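Local structure of CurF (Lyngbya majuscula, 5DP2) at residues Asn49-Leu54 and Phe60-Lys65; Lys66-Gly71 and Glu76-Gly81; Leu106-Asn111 and Asp280-Phe285. The protein forms the cyclopropane ring in curacin A biosynthesis, probably by an NADPH-dependent reduction, as an enoyl-reductase domain of a polyketide synthase. All coordinates share one frame; numbering follows the deposited sequence. Where two conformers were deposited one is given.

Interaction 1: Asn49-Leu54 and Phe60-Lys65. With NAP (NADP nicotinamide-adenine-dinucleotide phosphate), chain B.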
# COMPACT_ATOMS: atom_id res chain seq x y z
N ASN A 49 3.14 6.52 1.54
CA ASN A 49 1.93 5.76 1.81
C ASN A 49 1.01 6.56 2.73
O ASN A 49 1.48 7.36 3.55
CB ASN A 49 2.27 4.39 2.41
CG ASN A 49 2.71 3.40 1.30
OD1 ASN A 49 1.90 2.67 0.71
ND2 ASN A 49 3.95 3.44 0.95
N PHE A 50 -0.30 6.36 2.64
CA PHE A 50 -1.23 7.15 3.42
C PHE A 50 -0.99 6.99 4.93
O PHE A 50 -1.09 7.97 5.67
CB PHE A 50 -2.67 6.79 3.05
CG PHE A 50 -3.68 7.74 3.58
CD1 PHE A 50 -3.77 9.04 3.06
CD2 PHE A 50 -4.53 7.37 4.60
CE1 PHE A 50 -4.71 9.94 3.54
CE2 PHE A 50 -5.50 8.25 5.07
CZ PHE A 50 -5.58 9.54 4.55
N ARG A 51 -0.66 5.77 5.40
CA ARG A 51 -0.31 5.57 6.82
C ARG A 51 0.71 6.57 7.30
O ARG A 51 0.67 7.02 8.45
CB ARG A 51 0.28 4.12 7.05
CG ARG A 51 0.84 3.84 8.46
CD ARG A 51 -0.21 3.77 9.55
NE ARG A 51 -0.98 2.55 9.46
CZ ARG A 51 -0.67 1.34 9.97
NH1 ARG A 51 0.47 1.14 10.66
NH2 ARG A 51 -1.50 0.34 9.77
N GLU A 52 1.69 6.86 6.45
CA GLU A 52 2.79 7.75 6.85
C GLU A 52 2.34 9.19 7.00
O GLU A 52 2.87 9.90 7.85
CB GLU A 52 3.93 7.60 5.85
CG GLU A 52 4.52 6.19 5.91
CD GLU A 52 5.46 5.83 4.82
OE1 GLU A 52 5.20 6.17 3.64
OE2 GLU A 52 6.46 5.13 5.14
N VAL A 53 1.38 9.63 6.18
CA VAL A 53 0.73 10.92 6.41
C VAL A 53 0.05 10.93 7.79
O VAL A 53 0.24 11.84 8.59
CB VAL A 53 -0.27 11.24 5.27
CG1 VAL A 53 -1.06 12.50 5.58
CG2 VAL A 53 0.45 11.39 3.94
N LEU A 54 -0.71 9.88 8.09
CA LEU A 54 -1.38 9.78 9.39
C LEU A 54 -0.35 9.75 10.52
O LEU A 54 -0.59 10.31 11.59
CB LEU A 54 -2.27 8.53 9.45
CG LEU A 54 -3.39 8.39 8.41
CD1 LEU A 54 -4.15 7.10 8.67
CD2 LEU A 54 -4.30 9.61 8.43
N PHE A 60 -2.40 8.29 13.53
CA PHE A 60 -2.13 6.86 13.77
C PHE A 60 -0.71 6.77 14.28
O PHE A 60 0.21 7.23 13.60
CB PHE A 60 -2.28 6.01 12.50
CG PHE A 60 -2.22 4.52 12.75
CD1 PHE A 60 -1.00 3.86 12.96
CD2 PHE A 60 -3.38 3.78 12.78
CE1 PHE A 60 -0.96 2.51 13.24
CE2 PHE A 60 -3.33 2.41 13.04
CZ PHE A 60 -2.12 1.78 13.27
N GLN A 61 -0.53 6.17 15.45
CA GLN A 61 0.81 6.03 16.02
C GLN A 61 1.36 4.62 15.80
O GLN A 61 0.71 3.63 16.16
CB GLN A 61 0.83 6.35 17.51
CG GLN A 61 2.24 6.40 18.03
CD GLN A 61 2.30 6.86 19.45
OE1 GLN A 61 2.60 6.07 20.36
NE2 GLN A 61 2.02 8.15 19.67
N GLU A 62 2.52 4.52 15.15
CA GLU A 62 3.10 3.20 14.95
C GLU A 62 3.42 2.53 16.27
O GLU A 62 3.97 3.16 17.19
CB GLU A 62 4.39 3.30 14.12
CG GLU A 62 4.16 3.76 12.70
CD GLU A 62 3.29 2.82 11.93
OE1 GLU A 62 3.64 1.61 11.88
OE2 GLU A 62 2.27 3.25 11.33
N TYR A 63 3.15 1.23 16.34
CA TYR A 63 3.58 0.36 17.45
C TYR A 63 4.63 -0.66 16.98
O TYR A 63 5.33 -1.24 17.82
CB TYR A 63 2.37 -0.35 18.12
CG TYR A 63 1.57 -1.13 17.14
CD1 TYR A 63 1.96 -2.41 16.77
CD2 TYR A 63 0.47 -0.57 16.48
CE1 TYR A 63 1.29 -3.11 15.79
CE2 TYR A 63 -0.19 -1.25 15.48
CZ TYR A 63 0.22 -2.53 15.13
OH TYR A 63 -0.43 -3.16 14.12
N ILE A 64 4.76 -0.90 15.67
CA ILE A 64 5.77 -1.82 15.17
C ILE A 64 7.15 -1.20 15.41
O ILE A 64 7.45 -0.10 14.94
CB ILE A 64 5.51 -2.13 13.69
CG1 ILE A 64 4.30 -3.08 13.62
CG2 ILE A 64 6.73 -2.71 13.02
CD1 ILE A 64 3.81 -3.37 12.25
N LYS A 65 8.01 -1.94 16.12
CA LYS A 65 9.28 -1.38 16.54
C LYS A 65 10.24 -1.15 15.38
O LYS A 65 11.08 -0.27 15.46
CB LYS A 65 9.88 -2.21 17.68
CG LYS A 65 9.09 -2.00 18.99
CD LYS A 65 9.65 -2.56 20.25
CE LYS A 65 8.95 -1.86 21.41
NZ LYS A 65 9.38 -2.39 22.73
PA NAP B . -4.55 6.19 -1.12
O1A NAP B . -3.69 6.54 -2.29
O2A NAP B . -5.68 5.25 -1.30
O5B NAP B . -5.05 7.57 -0.49
C5B NAP B . -6.15 7.61 0.43
C4B NAP B . -7.49 7.44 -0.24
O4B NAP B . -8.50 7.68 0.71
C3B NAP B . -7.72 8.36 -1.41
O3B NAP B . -7.84 7.56 -2.59
C2B NAP B . -9.03 9.11 -1.08
O2B NAP B . -10.01 9.17 -2.08
C1B NAP B . -9.63 8.27 0.04
N9A NAP B . -10.33 9.04 1.05
C8A NAP B . -9.78 9.66 2.16
N7A NAP B . -10.74 10.28 2.88
C5A NAP B . -11.90 10.04 2.25
C6A NAP B . -13.26 10.39 2.49
N6A NAP B . -13.59 11.13 3.57
N1A NAP B . -14.19 9.97 1.64
C2A NAP B . -13.83 9.24 0.57
N3A NAP B . -12.59 8.85 0.25
C4A NAP B . -11.64 9.27 1.07
O3 NAP B . -3.62 5.64 0.08
PN NAP B . -2.96 4.20 0.27
O1N NAP B . -1.61 4.41 0.85
O2N NAP B . -3.09 3.38 -0.98
O5D NAP B . -3.86 3.61 1.41
C5D NAP B . -5.25 3.31 1.12
C4D NAP B . -6.03 3.12 2.45
O4D NAP B . -5.78 1.82 2.90
C3D NAP B . -5.59 4.05 3.59
O3D NAP B . -6.72 4.24 4.45
C2D NAP B . -4.49 3.26 4.26
O2D NAP B . -4.35 3.66 5.62
C1D NAP B . -4.98 1.85 4.10
N1N NAP B . -4.02 0.74 3.92
C2N NAP B . -4.08 -0.33 4.75
C3N NAP B . -3.22 -1.42 4.62
C7N NAP B . -3.33 -2.57 5.55
O7N NAP B . -2.41 -3.36 5.50
N7N NAP B . -4.41 -2.67 6.37
C4N NAP B . -2.25 -1.40 3.61
C5N NAP B . -2.22 -0.29 2.77
C6N NAP B . -3.11 0.78 2.94
P2B NAP B . -9.94 10.14 -3.35
O1X NAP B . -8.80 9.62 -4.23
O2X NAP B . -11.29 9.96 -3.97
O3X NAP B . -9.67 11.53 -2.83
O HOH W 1 0.91 -1.39 12.08

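Interaction 2: Lys66-Gly71 and Glu76-Gly81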
# COMPACT_ATOMS: atom_id res chain seq x y z
N LYS A 66 10.06 -1.90 14.28
CA LYS A 66 10.89 -1.71 13.09
C LYS A 66 10.76 -0.31 12.50
O LYS A 66 11.66 0.14 11.79
CB LYS A 66 10.48 -2.77 12.02
CG LYS A 66 11.47 -2.96 10.89
CD LYS A 66 11.03 -3.98 9.87
CE LYS A 66 12.19 -4.32 8.95
NZ LYS A 66 11.81 -5.25 7.90
N ARG A 67 9.65 0.38 12.78
CA ARG A 67 9.45 1.76 12.32
C ARG A 67 10.21 2.81 13.14
O ARG A 67 10.14 3.98 12.81
CB ARG A 67 7.97 2.12 12.29
CG ARG A 67 7.16 1.47 11.15
CD ARG A 67 7.53 1.97 9.76
NE ARG A 67 7.43 3.42 9.59
CZ ARG A 67 6.29 4.11 9.48
NH1 ARG A 67 5.11 3.52 9.38
NH2 ARG A 67 6.35 5.45 9.45
N TYR A 68 10.95 2.38 14.18
CA TYR A 68 11.66 3.32 15.04
C TYR A 68 13.13 2.97 15.15
O TYR A 68 13.50 1.80 15.35
CB TYR A 68 11.05 3.32 16.45
CG TYR A 68 9.62 3.80 16.49
CD1 TYR A 68 9.33 5.15 16.62
CD2 TYR A 68 8.55 2.92 16.42
CE1 TYR A 68 8.04 5.61 16.71
CE2 TYR A 68 7.25 3.37 16.51
CZ TYR A 68 6.99 4.71 16.68
OH TYR A 68 5.70 5.22 16.83
N ARG A 69 13.98 3.99 15.13
CA ARG A 69 15.39 3.77 15.37
C ARG A 69 15.61 3.15 16.75
O ARG A 69 15.05 3.61 17.74
CB ARG A 69 16.16 5.09 15.26
CG ARG A 69 16.14 5.72 13.88
CD ARG A 69 16.65 4.80 12.77
NE ARG A 69 18.02 4.33 12.99
CZ ARG A 69 19.10 4.93 12.51
NH1 ARG A 69 19.01 6.00 11.73
NH2 ARG A 69 20.30 4.45 12.80
N SER A 70 16.44 2.08 16.76
CA SER A 70 16.75 1.28 17.95
C SER A 70 15.56 0.56 18.53
O SER A 70 15.65 -0.05 19.59
CB SER A 70 17.42 2.12 19.03
OG SER A 70 18.70 2.50 18.63
N GLY A 71 14.42 0.60 17.83
CA GLY A 71 13.21 -0.03 18.32
C GLY A 71 12.58 0.68 19.50
O GLY A 71 11.77 0.10 20.18
N GLU A 76 10.76 11.32 17.62
CA GLU A 76 12.07 11.65 17.09
C GLU A 76 12.85 10.44 16.58
O GLU A 76 13.88 10.60 15.91
CB GLU A 76 12.89 12.41 18.12
CG GLU A 76 13.25 11.60 19.36
CD GLU A 76 13.96 12.43 20.40
OE1 GLU A 76 13.68 13.64 20.47
OE2 GLU A 76 14.79 11.89 21.16
N ASN A 77 12.34 9.23 16.86
CA ASN A 77 12.95 7.99 16.38
C ASN A 77 12.22 7.42 15.16
O ASN A 77 12.70 6.45 14.58
CB ASN A 77 12.99 6.95 17.49
CG ASN A 77 13.92 7.34 18.62
OD1 ASN A 77 14.69 8.30 18.52
ND2 ASN A 77 13.87 6.55 19.69
N LEU A 78 11.05 7.94 14.82
CA LEU A 78 10.24 7.37 13.73
C LEU A 78 10.93 7.54 12.38
O LEU A 78 11.37 8.64 12.03
CB LEU A 78 8.87 8.07 13.71
CG LEU A 78 7.85 7.52 12.69
CD1 LEU A 78 7.43 6.10 12.99
CD2 LEU A 78 6.63 8.42 12.66
N THR A 79 10.97 6.45 11.61
CA THR A 79 11.43 6.49 10.23
C THR A 79 10.24 6.22 9.29
O THR A 79 9.17 5.80 9.72
CB THR A 79 12.59 5.50 9.98
OG1 THR A 79 12.14 4.16 10.18
CG2 THR A 79 13.76 5.75 10.89
N PHE A 80 10.50 6.47 8.01
CA PHE A 80 9.47 6.37 6.98
C PHE A 80 10.01 5.57 5.81
O PHE A 80 11.22 5.51 5.59
CB PHE A 80 9.07 7.78 6.50
CG PHE A 80 8.62 8.67 7.62
CD1 PHE A 80 7.31 8.67 8.05
CD2 PHE A 80 9.53 9.48 8.30
CE1 PHE A 80 6.91 9.42 9.13
CE2 PHE A 80 9.13 10.25 9.38
CZ PHE A 80 7.82 10.24 9.78
N GLY A 81 9.08 5.01 5.04
CA GLY A 81 9.41 4.27 3.84
C GLY A 81 9.14 2.79 4.07
O GLY A 81 10.06 2.03 4.46
O HOH W 2 13.44 2.47 11.98

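Interaction 3: Leu106-Asn111 and Asp280-Phe285. With NAP (NADP nicotinamide-adenine-dinucleotide phosphate), chain B.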
# COMPACT_ATOMS: atom_id res chain seq x y z
N LEU A 106 12.57 -3.37 -1.90
CA LEU A 106 12.70 -3.58 -0.46
C LEU A 106 11.33 -3.88 0.13
O LEU A 106 10.40 -3.06 0.02
CB LEU A 106 13.33 -2.37 0.23
CG LEU A 106 14.75 -2.00 -0.23
CD1 LEU A 106 14.75 -1.03 -1.40
CD2 LEU A 106 15.54 -1.43 0.95
N ALA A 107 11.21 -5.05 0.76
CA ALA A 107 9.94 -5.50 1.36
C ALA A 107 9.86 -4.98 2.79
O ALA A 107 10.64 -5.40 3.66
CB ALA A 107 9.90 -7.02 1.34
N TYR A 108 8.94 -4.06 3.05
CA TYR A 108 8.69 -3.50 4.37
C TYR A 108 9.98 -3.18 5.15
O TYR A 108 10.16 -3.60 6.29
CB TYR A 108 7.74 -4.41 5.21
CG TYR A 108 7.16 -3.67 6.40
CD1 TYR A 108 6.34 -2.56 6.21
CD2 TYR A 108 7.45 -4.04 7.72
CE1 TYR A 108 5.86 -1.83 7.30
CE2 TYR A 108 6.98 -3.31 8.80
CZ TYR A 108 6.19 -2.20 8.59
OH TYR A 108 5.77 -1.50 9.69
N PRO A 109 10.85 -2.33 4.59
CA PRO A 109 12.05 -1.95 5.34
C PRO A 109 11.72 -1.07 6.55
O PRO A 109 12.37 -1.20 7.59
CB PRO A 109 12.89 -1.21 4.30
CG PRO A 109 11.92 -0.70 3.29
CD PRO A 109 10.87 -1.78 3.22
N GLY A 110 10.74 -0.16 6.39
CA GLY A 110 10.37 0.78 7.44
C GLY A 110 11.13 2.10 7.45
O GLY A 110 10.68 3.03 8.12
N ASN A 111 12.25 2.11 6.73
CA ASN A 111 13.18 3.26 6.68
C ASN A 111 13.65 3.54 5.25
O ASN A 111 14.72 4.08 5.03
CB ASN A 111 14.39 3.01 7.58
CG ASN A 111 15.21 1.81 7.16
OD1 ASN A 111 14.75 0.98 6.37
ND2 ASN A 111 16.42 1.69 7.68
N ASP A 280 -3.80 -6.19 8.61
CA ASP A 280 -2.78 -5.16 8.57
C ASP A 280 -1.51 -5.79 8.02
O ASP A 280 -0.90 -6.67 8.66
CB ASP A 280 -2.57 -4.52 9.95
CG ASP A 280 -1.60 -3.34 9.91
OD1 ASP A 280 -0.67 -3.38 9.09
OD2 ASP A 280 -1.75 -2.37 10.69
N MET A 281 -1.14 -5.38 6.81
CA MET A 281 0.02 -5.98 6.16
C MET A 281 1.31 -5.81 6.93
O MET A 281 2.16 -6.70 6.92
CB MET A 281 0.19 -5.43 4.76
CG MET A 281 -0.92 -5.81 3.82
SD MET A 281 -1.01 -7.58 3.42
CE MET A 281 0.31 -7.68 2.22
N SER A 282 1.47 -4.66 7.59
CA SER A 282 2.67 -4.48 8.40
C SER A 282 2.79 -5.56 9.49
O SER A 282 3.87 -6.12 9.70
CB SER A 282 2.75 -3.05 8.94
OG SER A 282 1.72 -2.74 9.83
N ASP A 283 1.67 -5.89 10.15
CA ASP A 283 1.67 -6.96 11.10
C ASP A 283 2.05 -8.30 10.45
O ASP A 283 2.79 -9.12 11.00
CB ASP A 283 0.29 -7.17 11.76
CG ASP A 283 -0.15 -6.08 12.71
OD1 ASP A 283 0.72 -5.37 13.25
OD2 ASP A 283 -1.38 -5.96 12.92
N GLU A 284 1.50 -8.54 9.24
CA GLU A 284 1.79 -9.80 8.53
C GLU A 284 3.26 -9.91 8.16
O GLU A 284 3.84 -11.02 8.23
CB GLU A 284 0.92 -9.91 7.28
CG GLU A 284 -0.58 -9.95 7.57
CD GLU A 284 -1.02 -11.18 8.30
OE1 GLU A 284 -0.38 -12.26 8.15
OE2 GLU A 284 -2.01 -11.10 9.06
N PHE A 285 3.87 -8.80 7.72
CA PHE A 285 5.28 -8.82 7.32
C PHE A 285 6.20 -9.12 8.52
O PHE A 285 7.15 -9.90 8.39
CB PHE A 285 5.67 -7.51 6.65
CG PHE A 285 4.98 -7.24 5.32
CD1 PHE A 285 4.84 -8.23 4.37
CD2 PHE A 285 4.51 -5.98 5.02
CE1 PHE A 285 4.23 -7.98 3.15
CE2 PHE A 285 3.91 -5.73 3.80
CZ PHE A 285 3.77 -6.71 2.87
PA NAP B . -4.55 6.19 -1.12
O1A NAP B . -3.69 6.54 -2.29
O2A NAP B . -5.68 5.25 -1.30
O5B NAP B . -5.05 7.57 -0.49
C5B NAP B . -6.15 7.61 0.43
C4B NAP B . -7.49 7.44 -0.24
O4B NAP B . -8.50 7.68 0.71
C3B NAP B . -7.72 8.36 -1.41
O3B NAP B . -7.84 7.56 -2.59
C2B NAP B . -9.03 9.11 -1.08
O2B NAP B . -10.01 9.17 -2.08
C1B NAP B . -9.63 8.27 0.04
N9A NAP B . -10.33 9.04 1.05
C8A NAP B . -9.78 9.66 2.16
N7A NAP B . -10.74 10.28 2.88
C5A NAP B . -11.90 10.04 2.25
C6A NAP B . -13.26 10.39 2.49
N6A NAP B . -13.59 11.13 3.57
N1A NAP B . -14.19 9.97 1.64
C2A NAP B . -13.83 9.24 0.57
N3A NAP B . -12.59 8.85 0.25
C4A NAP B . -11.64 9.27 1.07
O3 NAP B . -3.62 5.64 0.08
PN NAP B . -2.96 4.20 0.27
O1N NAP B . -1.61 4.41 0.85
O2N NAP B . -3.09 3.38 -0.98
O5D NAP B . -3.86 3.61 1.41
C5D NAP B . -5.25 3.31 1.12
C4D NAP B . -6.03 3.12 2.45
O4D NAP B . -5.78 1.82 2.90
C3D NAP B . -5.59 4.05 3.59
O3D NAP B . -6.72 4.24 4.45
C2D NAP B . -4.49 3.26 4.26
O2D NAP B . -4.35 3.66 5.62
C1D NAP B . -4.98 1.85 4.10
N1N NAP B . -4.02 0.74 3.92
C2N NAP B . -4.08 -0.33 4.75
C3N NAP B . -3.22 -1.42 4.62
C7N NAP B . -3.33 -2.57 5.55
O7N NAP B . -2.41 -3.36 5.50
N7N NAP B . -4.41 -2.67 6.37
C4N NAP B . -2.25 -1.40 3.61
C5N NAP B . -2.22 -0.29 2.77
C6N NAP B . -3.11 0.78 2.94
P2B NAP B . -9.94 10.14 -3.35
O1X NAP B . -8.80 9.62 -4.23
O2X NAP B . -11.29 9.96 -3.97
O3X NAP B . -9.67 11.53 -2.83

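Interaction 1: Asn49-Leu54 and Phe60-Lys65
The short helix that begins at the NADP pyrophosphate in the GroES-like part of the enoyl reductase is joined here to the loop that follows it, chiefly through Arg51 and the side chains of Phe60 and Glu62. The guanidinium of Arg51 lies flat on one face of the Phe60 ring, with CZ 3.8 Å from the ring centroid and the two planes 24° apart, a stacked cation-pi pair. Its edge is used for charge: NH1 donates to Glu62 OE2 over 2.9 Å in a nearly straight salt bridge (172°), meeting the syn side of the carboxylate. CG of Arg51 stands anti to the backbone N, and bends at chi2 and chi3 fold the chain back over the ring. NH1 also donates to a water, which gives a weak bond to Tyr63 OH. In this medium-chain dehydrogenase/reductase fold, the N-terminus of helix 50-57 faces the cofactor: Phe50 N donates to O1N of NADP at 3.0 Å, while NADP C5B sits over one face of the Phe50 ring. Asn49, at the N-cap position, has its backbone N bonded to Glu52 OE1. Within the helix, Leu54 CB packs on Phe60 CB at 4.0 Å, beside a weak backbone bond from Phe60 N to Leu54 O.

Interaction 2: Lys66-Gly71 and Glu76-Gly81
This buried contact is a single antiparallel beta bridge within the long loop between helix 50-57 and strand 83-91, with the side chain of Arg67 reinforcing the backbone pairing. Tyr68 and Leu78 form the bridge, their CA atoms 4.5 Å apart, and backbone bonds flank them: Thr79 N donates to Arg67 O, and Arg69 N to Asn77 O at 2.8 Å. The chain of Arg67, bent at chi2 (-68°) and chi3 (-56°), curls back so that its guanidinium meets Thr79 O side-on. NE and NH2 both grip that one oxygen, which lies in the guanidinium plane; Arg67 NH2 lies 2.9 Å from Thr79 O in its carbonyl plane, whereas Arg67 NE, 3.0 Å from Thr79 O, comes from above that plane. With two donors on one carbonyl, the rotation of the guanidinium is largely fixed.

Leu78 CD1 lies over one face of the Tyr68 ring, displaced toward its rim, in a CH-pi contact 4.1 Å from the centroid. The same methyl reaches Arg67 O at 3.4 Å, filling the angle between the tyrosine and the arginine. Tyr68 OH is bonded to Glu62 O, tying the ring to the preceding part of the loop. Elsewhere Thr79 CG2 packs against Arg69 CD at 3.6 Å, and the guanidinium of Arg69 continues to Gln12 and Gln29. Thr79 OG1 is held by Gly110 O and by a water that donates to it and to Lys66 O. Two loop segments, meeting through a single non-hydrogen-bonded antiparallel pair flanked by two backbone bonds, give the pattern of an isolated beta bridge, here set in a loop of the GroES-like fold.

Interaction 3: Leu106-Asn111 and Asp280-Phe285
Across this contact the turn after strand 103-107 meets the first turn of helix 281-287 with the backbones well apart, the nearest CA atoms being those of Tyr108 and Phe285 at 7.0 Å, and no hydrogen bond joins the two segments. Tyr108 carries the packing from its side. With CG anti to the backbone N (chi1 -163°), its ring is laid against the helix, touching Ser282 and Phe285, about one turn apart. At the root of the side chain, Tyr108 CB lies 3.6 Å from Phe285 CD2; the two rings are inclined at only 29° but slid so far past each other that they barely overlap. At the other end, Tyr108 OH approaches Ser282 CB at 3.5 Å, a van der Waals contact, and Ser282 CA lies over one face of the ring near its rim. Ile64 covers both Tyr108 and Ser282, while the Phe285 ring also meets that of Phe140.

The hydroxyl of Ser282 is turned to Asp280, the N-cap residue of the helix. Ser282 OG donates to Asp280 OD1 at 2.6 Å from above the carboxylate plane, and Ser282 N gives the same oxygen a weak capping bond. The other carboxylate oxygen, OD2, is bound in a salt bridge by Arg51, so both oxygens of Asp280 are engaged. Beside this cap, Met281 N donates to the nicotinamide carboxamide oxygen O7N of NADP at 2.7 Å with an angle of 175°. The chemistry is therefore divided: Tyr108 meets the helix through van der Waals contacts, whereas Ser282 OG and N serve the cap and the Met281 N-H serves the cofactor, an arrangement consistent with a backbone N-H that orients the nicotinamide.

How the interactions relate
Interactions 1 and 3 grip NADP at two points, each with a backbone N-H at the start of a helix: 49-54 at the pyrophosphate, 280-285 at the carboxamide. Their centres are 11 Å apart, and the Arg51 NH2 to Asp280 OD2 salt bridge (2.9 Å) and the probable bond between Tyr63 OH and Asp283 OD1 (2.6 Å) connect them. Interaction 2 stands farther back, with the side chain of Arg67 about 10 Å from the cofactor. It meets interaction 1 where Glu52 OE2 lies 2.6 Å from Gly81 N, and interaction 3 where Lys66 NZ approaches Tyr108 O at 2.8 Å. Loop 60-81 thereby bridges the two cofactor-binding helix starts and the turn 106-111.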